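Local coordinates for initiator protein NS1 (PDB 4R94), which nicks viral DNA with its magnesium-dependent nickase domain, the part described here, and as a whole protein also acts as a helicase in initiating murine minute virus replication, at residues F26-K31 with W144-L149; P109-W114 with G133-S138. All coordinates share one frame; numbering follows the deposited sequence.

Interaction 1. Residues F26-K31 with W144-L149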
ATOM      1  N   PHE A  26     -10.889  -0.610  -7.486  1.00 17.48           N
ATOM      2  CA  PHE A  26     -10.655  -1.785  -6.660  1.00 17.72           C
ATOM      3  C   PHE A  26     -10.029  -1.387  -5.326  1.00 18.58           C
ATOM      4  O   PHE A  26      -9.333  -0.375  -5.226  1.00 16.54           O
ATOM      5  CB  PHE A  26      -9.702  -2.776  -7.331  1.00 16.30           C
ATOM      6  CG  PHE A  26     -10.192  -3.351  -8.636  1.00 20.00           C
ATOM      7  CD1 PHE A  26     -11.484  -3.828  -8.777  1.00 23.32           C
ATOM      8  CD2 PHE A  26      -9.321  -3.456  -9.709  1.00 23.10           C
ATOM      9  CE1 PHE A  26     -11.904  -4.380  -9.992  1.00 22.54           C
ATOM     10  CE2 PHE A  26      -9.737  -3.998 -10.915  1.00 25.27           C
ATOM     11  CZ  PHE A  26     -11.037  -4.454 -11.053  1.00 22.61           C
ATOM     12  N   SER A  27     -10.238  -2.221  -4.318  1.00 16.91           N
ATOM     13  CA  SER A  27      -9.579  -2.065  -3.035  1.00 17.59           C
ATOM     14  C   SER A  27      -8.770  -3.314  -2.747  1.00 17.43           C
ATOM     15  O   SER A  27      -9.318  -4.421  -2.692  1.00 16.42           O
ATOM     16  CB  SER A  27     -10.615  -1.820  -1.931  1.00 17.17           C
ATOM     17  OG  SER A  27     -10.023  -1.937  -0.639  1.00 19.53           O
ATOM     18  N   PHE A  28      -7.453  -3.147  -2.629  1.00 14.81           N
ATOM     19  CA  PHE A  28      -6.548  -4.243  -2.280  1.00 15.22           C
ATOM     20  C   PHE A  28      -5.837  -3.985  -0.956  1.00 14.74           C
ATOM     21  O   PHE A  28      -5.664  -2.840  -0.544  1.00 15.32           O
ATOM     22  CB  PHE A  28      -5.453  -4.438  -3.346  1.00 16.18           C
ATOM     23  CG  PHE A  28      -5.969  -4.767  -4.712  1.00 16.05           C
ATOM     24  CD1 PHE A  28      -6.367  -6.058  -5.026  1.00 15.99           C
ATOM     25  CD2 PHE A  28      -6.025  -3.788  -5.697  1.00 17.81           C
ATOM     26  CE1 PHE A  28      -6.817  -6.369  -6.283  1.00 16.74           C
ATOM     27  CE2 PHE A  28      -6.484  -4.097  -6.975  1.00 17.56           C
ATOM     28  CZ  PHE A  28      -6.902  -5.388  -7.253  1.00 17.61           C
ATOM     29  N   VAL A  29      -5.410  -5.051  -0.293  1.00 14.60           N
ATOM     30  CA  VAL A  29      -4.454  -4.927   0.799  1.00 15.62           C
ATOM     31  C   VAL A  29      -3.258  -5.825   0.512  1.00 16.33           C
ATOM     32  O   VAL A  29      -3.410  -7.011   0.193  1.00 17.74           O
ATOM     33  CB  VAL A  29      -5.071  -5.294   2.167  1.00 15.71           C
ATOM     34  CG1 VAL A  29      -4.027  -5.228   3.251  1.00 17.76           C
ATOM     35  CG2 VAL A  29      -6.206  -4.336   2.492  1.00 17.32           C
ATOM     36  N   PHE A  30      -2.071  -5.228   0.574  1.00 13.76           N
ATOM     37  CA  PHE A  30      -0.811  -5.951   0.464  1.00 15.97           C
ATOM     38  C   PHE A  30      -0.340  -6.213   1.876  1.00 17.51           C
ATOM     39  O   PHE A  30      -0.309  -5.298   2.712  1.00 17.56           O
ATOM     40  CB  PHE A  30       0.232  -5.139  -0.310  1.00 15.53           C
ATOM     41  CG  PHE A  30      -0.006  -5.077  -1.809  1.00 14.10           C
ATOM     42  CD1 PHE A  30      -1.054  -4.331  -2.340  1.00 17.32           C
ATOM     43  CD2 PHE A  30       0.865  -5.725  -2.678  1.00 16.68           C
ATOM     44  CE1 PHE A  30      -1.248  -4.259  -3.718  1.00 16.00           C
ATOM     45  CE2 PHE A  30       0.686  -5.654  -4.052  1.00 17.31           C
ATOM     46  CZ  PHE A  30      -0.366  -4.926  -4.579  1.00 17.09           C
ATOM     47  N   LYS A  31       0.018  -7.456   2.165  1.00 16.04           N
ATOM     48  CA  LYS A  31       0.485  -7.751   3.520  1.00 16.71           C
ATOM     49  C   LYS A  31       1.537  -8.830   3.519  1.00 19.73           C
ATOM     50  O   LYS A  31       1.941  -9.321   2.471  1.00 16.90           O
ATOM     51  CB  LYS A  31      -0.689  -8.167   4.407  1.00 19.36           C
ATOM     52  CG  LYS A  31      -1.329  -9.456   3.977  1.00 19.75           C
ATOM     53  CD  LYS A  31      -2.629  -9.677   4.751  1.00 24.75           C
ATOM     54  CE  LYS A  31      -3.418 -10.832   4.183  1.00 34.77           C
ATOM     55  NZ  LYS A  31      -4.776 -10.902   4.822  1.00 41.90           N
ATOM     56  N   TRP A 144      -8.838 -11.381 -11.358  1.00 22.86           N
ATOM     57  CA  TRP A 144      -7.614 -11.477 -12.142  1.00 25.14           C
ATOM     58  C   TRP A 144      -6.544 -10.532 -11.605  1.00 23.02           C
ATOM     59  O   TRP A 144      -5.375 -10.916 -11.487  1.00 22.08           O
ATOM     60  CB  TRP A 144      -7.894 -11.167 -13.616  1.00 24.79           C
ATOM     61  CG  TRP A 144      -6.694 -11.269 -14.516  1.00 25.10           C
ATOM     62  CD1 TRP A 144      -6.287 -12.369 -15.217  1.00 30.13           C
ATOM     63  CD2 TRP A 144      -5.762 -10.225 -14.834  1.00 23.33           C
ATOM     64  NE1 TRP A 144      -5.159 -12.076 -15.948  1.00 30.30           N
ATOM     65  CE2 TRP A 144      -4.818 -10.766 -15.733  1.00 29.43           C
ATOM     66  CE3 TRP A 144      -5.634  -8.889 -14.445  1.00 26.59           C
ATOM     67  CZ2 TRP A 144      -3.761 -10.016 -16.243  1.00 29.61           C
ATOM     68  CZ3 TRP A 144      -4.589  -8.145 -14.957  1.00 24.85           C
ATOM     69  CH2 TRP A 144      -3.664  -8.710 -15.845  1.00 27.23           C
ATOM     70  N   TRP A 145      -6.949  -9.310 -11.270  1.00 21.70           N
ATOM     71  CA  TRP A 145      -6.003  -8.321 -10.757  1.00 22.64           C
ATOM     72  C   TRP A 145      -5.407  -8.809  -9.444  1.00 20.93           C
ATOM     73  O   TRP A 145      -4.187  -8.737  -9.251  1.00 18.42           O
ATOM     74  CB  TRP A 145      -6.680  -6.950 -10.574  1.00 19.40           C
ATOM     75  CG  TRP A 145      -6.405  -6.013 -11.725  1.00 20.09           C
ATOM     76  CD1 TRP A 145      -7.107  -5.925 -12.894  1.00 24.42           C
ATOM     77  CD2 TRP A 145      -5.343  -5.057 -11.817  1.00 23.86           C
ATOM     78  NE1 TRP A 145      -6.550  -4.960 -13.706  1.00 25.59           N
ATOM     79  CE2 TRP A 145      -5.464  -4.415 -13.066  1.00 23.31           C
ATOM     80  CE3 TRP A 145      -4.300  -4.675 -10.956  1.00 22.75           C
ATOM     81  CZ2 TRP A 145      -4.577  -3.419 -13.486  1.00 26.77           C
ATOM     82  CZ3 TRP A 145      -3.427  -3.680 -11.368  1.00 24.59           C
ATOM     83  CH2 TRP A 145      -3.570  -3.063 -12.625  1.00 27.05           C
ATOM     84  N   ARG A 146      -6.247  -9.320  -8.540  1.00 19.36           N
ATOM     85  CA  ARG A 146      -5.726  -9.816  -7.264  1.00 19.57           C
ATOM     86  C   ARG A 146      -4.731 -10.947  -7.476  1.00 20.39           C
ATOM     87  O   ARG A 146      -3.682 -10.994  -6.830  1.00 20.01           O
ATOM     88  CB  ARG A 146      -6.844 -10.297  -6.339  1.00 18.32           C
ATOM     89  CG  ARG A 146      -6.366 -10.562  -4.896  1.00 19.53           C
ATOM     90  CD  ARG A 146      -7.066 -11.771  -4.253  1.00 18.29           C
ATOM     91  NE  ARG A 146      -6.687 -13.013  -4.925  1.00 21.72           N
ATOM     92  CZ  ARG A 146      -5.534 -13.652  -4.733  1.00 25.44           C
ATOM     93  NH1 ARG A 146      -4.637 -13.167  -3.885  1.00 20.96           N
ATOM     94  NH2 ARG A 146      -5.267 -14.779  -5.396  1.00 24.35           N
ATOM     95  N   ARG A 147      -5.052 -11.863  -8.380  1.00 19.89           N
ATOM     96  CA  ARG A 147      -4.149 -12.982  -8.635  1.00 22.84           C
ATOM     97  C   ARG A 147      -2.800 -12.532  -9.199  1.00 21.98           C
ATOM     98  O   ARG A 147      -1.749 -12.978  -8.731  1.00 21.28           O
ATOM     99  CB  ARG A 147      -4.798 -13.987  -9.585  1.00 23.87           C
ATOM    100  CG  ARG A 147      -3.899 -15.180  -9.873  1.00 32.11           C
ATOM    101  CD  ARG A 147      -4.667 -16.297 -10.554  1.00 40.13           C
ATOM    102  NE  ARG A 147      -5.379 -15.821 -11.737  1.00 50.30           N
ATOM    103  CZ  ARG A 147      -4.820 -15.673 -12.935  1.00 47.61           C
ATOM    104  NH1 ARG A 147      -3.538 -15.964 -13.110  1.00 51.45           N
ATOM    105  NH2 ARG A 147      -5.542 -15.236 -13.957  1.00 50.20           N
ATOM    106  N   GLN A 148      -2.832 -11.649 -10.191  1.00 21.52           N
ATOM    107  CA  GLN A 148      -1.613 -11.159 -10.826  1.00 20.70           C
ATOM    108  C   GLN A 148      -0.760 -10.391  -9.832  1.00 20.51           C
ATOM    109  O   GLN A 148       0.465 -10.578  -9.761  1.00 20.30           O
ATOM    110  CB  GLN A 148      -1.943 -10.268 -12.017  1.00 22.84           C
ATOM    111  CG  GLN A 148      -2.599 -11.021 -13.152  1.00 24.48           C
ATOM    112  CD  GLN A 148      -1.680 -12.074 -13.726  1.00 28.90           C
ATOM    113  OE1 GLN A 148      -0.488 -11.831 -13.915  1.00 32.17           O
ATOM    114  NE2 GLN A 148      -2.224 -13.257 -13.992  1.00 34.04           N
ATOM    115  N   LEU A 149      -1.416  -9.525  -9.069  1.00 19.12           N
ATOM    116  CA  LEU A 149      -0.725  -8.766  -8.046  1.00 18.21           C
ATOM    117  C   LEU A 149      -0.074  -9.694  -7.032  1.00 19.54           C
ATOM    118  O   LEU A 149       1.037  -9.427  -6.598  1.00 17.75           O
ATOM    119  CB  LEU A 149      -1.684  -7.784  -7.342  1.00 17.24           C
ATOM    120  CG  LEU A 149      -2.053  -6.536  -8.152  1.00 17.39           C
ATOM    121  CD1 LEU A 149      -3.051  -5.695  -7.350  1.00 17.71           C
ATOM    122  CD2 LEU A 149      -0.825  -5.690  -8.583  1.00 19.17           C
TER
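Arg146 NH1 is gripped by two oxygens, the backbone O of Val183 and OD1 of Asn150, while nearer the backbone the same residue lies against Phe28, whose CE1 comes to 3.7 Å from Arg146 CA. The contact belongs to the core of an HUH-type nickase domain, where helix 142-160 packs on the central antiparallel sheet. Strand 26-31 and helix 144-149 run in roughly the same direction, with a closest approach of 10.2 Å between their short axes. Three phenylalanines, Phe26, Phe28 and Phe30, bridge that gap. In each, CG stands anti to the carbonyl carbon.

Phe28 occupies the middle of the row. Leu149 CD1 sits over the centre of its ring, 3.7 Å from the centroid and only 6° off the ring normal, a CH-pi contact. The leucine reaches this spot with CD1 anti to its own CA (chi2 178°). Trp145 CB adds a second touch, 3.7 Å from Phe28 CZ, so residues of successive helical turns hold the same ring.

Phe26 takes the indole: its CE2 lies over a face of Trp145, 3.8 Å from Trp145 CD1. The two planes are inclined by 48°.

The packing is almost wholly buried and apolar, and the guanidinium of Arg146 leads away from the strand to its partners elsewhere. Strand 24-31 pairs with strand 125-134, which carries the metal ligands His127 and His129; the Phe30 side chain lies about 7 Å from that of His127 and about 11 Å from the bound magnesium. The helix therefore backs the sheet that bears the nuclease centre. At the far end of the row, the Phe30 and Leu149 side chains cross at about a right angle, and Phe30 CZ touches both leucine methyls, CD1 and CD2.

Interaction 2. Residues P109-W114 with G133-S138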
ATOM      1  N   PRO A 109       0.068   4.908 -17.413  1.00 24.56           N
ATOM      2  CA  PRO A 109      -0.023   5.210 -15.973  1.00 28.39           C
ATOM      3  C   PRO A 109      -0.862   6.449 -15.671  1.00 32.80           C
ATOM      4  O   PRO A 109      -1.559   6.511 -14.646  1.00 26.43           O
ATOM      5  CB  PRO A 109       1.439   5.430 -15.569  1.00 30.85           C
ATOM      6  CG  PRO A 109       2.219   4.646 -16.560  1.00 33.76           C
ATOM      7  CD  PRO A 109       1.470   4.780 -17.856  1.00 27.10           C
ATOM      8  N   GLY A 110      -0.820   7.422 -16.575  1.00 27.83           N
ATOM      9  CA  GLY A 110      -1.645   8.605 -16.443  1.00 31.14           C
ATOM     10  C   GLY A 110      -3.145   8.388 -16.575  1.00 27.77           C
ATOM     11  O   GLY A 110      -3.924   9.279 -16.244  1.00 36.21           O
ATOM     12  N   ASP A 111      -3.569   7.220 -17.052  1.00 26.48           N
ATOM     13  CA  ASP A 111      -4.993   6.932 -17.184  1.00 30.20           C
ATOM     14  C   ASP A 111      -5.515   6.180 -15.959  1.00 27.57           C
ATOM     15  O   ASP A 111      -6.614   5.633 -15.983  1.00 28.28           O
ATOM     16  CB  ASP A 111      -5.281   6.106 -18.442  1.00 30.66           C
ATOM     17  CG  ASP A 111      -5.007   6.870 -19.730  1.00 33.19           C
ATOM     18  OD1 ASP A 111      -5.033   8.123 -19.697  1.00 35.22           O
ATOM     19  OD2 ASP A 111      -4.768   6.212 -20.770  1.00 32.95           O
ATOM     20  N   VAL A 112      -4.701   6.135 -14.908  1.00 22.94           N
ATOM     21  CA  VAL A 112      -5.020   5.358 -13.706  1.00 24.50           C
ATOM     22  C   VAL A 112      -5.115   6.250 -12.488  1.00 21.33           C
ATOM     23  O   VAL A 112      -4.246   7.086 -12.280  1.00 24.12           O
ATOM     24  CB  VAL A 112      -3.927   4.296 -13.419  1.00 26.90           C
ATOM     25  CG1 VAL A 112      -4.375   3.369 -12.306  1.00 22.91           C
ATOM     26  CG2 VAL A 112      -3.626   3.517 -14.659  1.00 26.34           C
ATOM     27  N   ASN A 113      -6.140   6.064 -11.654  1.00 17.96           N
ATOM     28  CA  ASN A 113      -6.152   6.736 -10.370  1.00 20.35           C
ATOM     29  C   ASN A 113      -5.742   5.728  -9.309  1.00 17.87           C
ATOM     30  O   ASN A 113      -6.286   4.618  -9.272  1.00 18.96           O
ATOM     31  CB  ASN A 113      -7.537   7.306 -10.062  1.00 24.59           C
ATOM     32  CG  ASN A 113      -7.955   8.372 -11.054  1.00 27.44           C
ATOM     33  OD1 ASN A 113      -7.168   9.247 -11.408  1.00 33.67           O
ATOM     34  ND2 ASN A 113      -9.184   8.288 -11.525  1.00 30.04           N
ATOM     35  N   TRP A 114      -4.765   6.077  -8.481  1.00 20.51           N
ATOM     36  CA  TRP A 114      -4.462   5.185  -7.375  1.00 18.33           C
ATOM     37  C   TRP A 114      -4.075   5.931  -6.113  1.00 17.20           C
ATOM     38  O   TRP A 114      -3.682   7.094  -6.134  1.00 18.35           O
ATOM     39  CB  TRP A 114      -3.376   4.148  -7.756  1.00 17.35           C
ATOM     40  CG  TRP A 114      -2.057   4.691  -8.269  1.00 20.43           C
ATOM     41  CD1 TRP A 114      -1.647   4.754  -9.572  1.00 21.80           C
ATOM     42  CD2 TRP A 114      -0.989   5.233  -7.489  1.00 18.56           C
ATOM     43  NE1 TRP A 114      -0.398   5.311  -9.650  1.00 23.17           N
ATOM     44  CE2 TRP A 114       0.034   5.612  -8.379  1.00 22.03           C
ATOM     45  CE3 TRP A 114      -0.795   5.434  -6.114  1.00 17.99           C
ATOM     46  CZ2 TRP A 114       1.224   6.192  -7.946  1.00 20.76           C
ATOM     47  CZ3 TRP A 114       0.374   6.001  -5.685  1.00 19.54           C
ATOM     48  CH2 TRP A 114       1.385   6.371  -6.598  1.00 20.78           C
ATOM     49  N   GLY A 133      -7.984   2.216  -9.991  1.00 19.87           N
ATOM     50  CA  GLY A 133      -8.987   2.066 -11.025  1.00 21.36           C
ATOM     51  C   GLY A 133      -8.802   3.081 -12.133  1.00 22.20           C
ATOM     52  O   GLY A 133      -7.815   3.834 -12.170  1.00 21.47           O
ATOM     53  N   GLY A 134      -9.765   3.104 -13.047  1.00 24.10           N
ATOM     54  CA  GLY A 134      -9.725   4.032 -14.158  1.00 28.21           C
ATOM     55  C   GLY A 134     -10.550   3.498 -15.311  1.00 29.49           C
ATOM     56  O   GLY A 134     -11.221   2.482 -15.175  1.00 25.38           O
ATOM     57  N   LYS A 135     -10.497   4.191 -16.445  1.00 35.08           N
ATOM     58  CA  LYS A 135     -11.305   3.826 -17.606  1.00 36.13           C
ATOM     59  C   LYS A 135     -11.003   2.416 -18.132  1.00 35.04           C
ATOM     60  O   LYS A 135     -11.895   1.738 -18.645  1.00 34.65           O
ATOM     61  CB  LYS A 135     -11.120   4.864 -18.720  1.00 36.26           C
ATOM     62  CG  LYS A 135      -9.700   5.000 -19.241  1.00 39.48           C
ATOM     63  CD  LYS A 135      -9.636   5.987 -20.398  1.00 42.78           C
ATOM     64  CE  LYS A 135      -8.261   6.002 -21.054  1.00 43.84           C
ATOM     65  NZ  LYS A 135      -7.926   4.694 -21.690  1.00 46.47           N
ATOM     66  N   ASP A 136      -9.764   1.953 -17.981  1.00 32.52           N
ATOM     67  CA  ASP A 136      -9.404   0.626 -18.479  1.00 32.70           C
ATOM     68  C   ASP A 136      -9.716  -0.480 -17.471  1.00 33.04           C
ATOM     69  O   ASP A 136      -9.332  -1.632 -17.674  1.00 37.03           O
ATOM     70  CB  ASP A 136      -7.919   0.578 -18.851  1.00 31.99           C
ATOM     71  CG  ASP A 136      -7.529   1.672 -19.824  1.00 39.53           C
ATOM     72  OD1 ASP A 136      -7.984   1.622 -20.987  1.00 41.67           O
ATOM     73  OD2 ASP A 136      -6.768   2.579 -19.425  1.00 39.83           O
ATOM     74  N   PHE A 137     -10.415  -0.129 -16.391  1.00 33.93           N
ATOM     75  CA  PHE A 137     -10.740  -1.084 -15.328  1.00 33.20           C
ATOM     76  C   PHE A 137     -12.242  -1.364 -15.267  1.00 33.40           C
ATOM     77  O   PHE A 137     -13.043  -0.437 -15.346  1.00 34.60           O
ATOM     78  CB  PHE A 137     -10.295  -0.559 -13.958  1.00 30.57           C
ATOM     79  CG  PHE A 137      -8.809  -0.379 -13.804  1.00 28.01           C
ATOM     80  CD1 PHE A 137      -8.143   0.647 -14.453  1.00 27.43           C
ATOM     81  CD2 PHE A 137      -8.090  -1.199 -12.951  1.00 26.58           C
ATOM     82  CE1 PHE A 137      -6.772   0.824 -14.289  1.00 28.08           C
ATOM     83  CE2 PHE A 137      -6.729  -1.028 -12.782  1.00 26.29           C
ATOM     84  CZ  PHE A 137      -6.066  -0.017 -13.454  1.00 25.80           C
ATOM     85  N   SER A 138     -12.609  -2.634 -15.116  1.00 34.75           N
ATOM     86  CA  SER A 138     -14.001  -3.016 -14.878  1.00 34.07           C
ATOM     87  C   SER A 138     -14.098  -4.058 -13.761  1.00 30.89           C
ATOM     88  O   SER A 138     -13.190  -4.860 -13.578  1.00 29.78           O
ATOM     89  CB  SER A 138     -14.654  -3.547 -16.163  1.00 37.52           C
ATOM     90  OG  SER A 138     -13.897  -4.601 -16.737  1.00 45.86           O
TER
HETATM   91  O   HOH W   1      -4.305   3.427 -20.910  1.00 29.33           O
HETATM   92  O   HOH W   2      -7.412   3.335 -16.907  1.00 33.23           O
HETATM   93  O   HOH W   3      -9.085   6.845 -16.284  1.00 35.47           O
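Asn113 and Gly133 face each other as an antiparallel hydrogen-bonded pair at the open end of the beta hairpin formed by strands 112-121 and 125-134. Asn113 N donates to Gly133 O over 2.8 Å, and Gly133 N returns a bond of 3.0 Å to Asn113 O. Beyond Gly134 the chains part. Gly134, with phi 156° and psi -174°, takes a backbone shape suited to glycine and starts a type I turn that Phe137 N closes by bonding to Gly134 O.

Water fills in where the ladder stops. Asp111 O accepts from two waters: one, 2.6 Å away, also donates to Asp136 OD2 and accepts from Asp136 N; the other accepts from Lys135 N. A third water donates to both Asp111 OD2 and Asp136 OD2.

The charged groups form a salt-bridge network at the rim. Lys135 CE lies 3.5 Å from Asp111 OD2. The bend at chi4 (64°) sets Lys135 NZ, whose ion pair with Asp111 OD2 is long, 3.6 Å, and whose bonds to both carboxylate oxygens of Asp136 are weak. Asp111 OD2 and Asp136 OD2 stand 4.4 Å apart, a repulsion that the lysine and the shared water probably temper.

Apolar contact lies on the inner side. Val112 CG1, anti to its backbone N, meets Phe137 CZ at 4.0 Å, the side chains crossing at about a right angle. The same methyl also lies against a polar atom, 3.5 Å from Gly133 O.

Val112 and Phe137 both rest on Leu102 of helix 81-104 and on Ile107 in the loop after it. Trp114 N bonds to Ser233 OG, just past strand 227-232. The Asn113 side chain, on one face of the sheet, bonds through ND2 to Gln23 OE1, just before strand 24-31.

The segments follow the chain in the order 26-31, 109-114, 133-138, 144-149, so interaction 2 is enclosed in sequence by interaction 1. Their centres lie 15 Å apart, and both contacts involve strands of one antiparallel sheet, in which strand 125-134 has strand 24-31 on one side and strand 112-121 on the other. After interaction 2 the chain runs straight on into helix 142-160. The two contacts meet where Trp145 CZ2 packs 3.3 Å from Phe137 CE2 and Phe26 touches Phe137. Interaction 1 packs helix 142-160 on the sheet, and interaction 2 joins two of its strands, 112-121 and 125-134, which carry the magnesium ligands Glu119, His127 and His129.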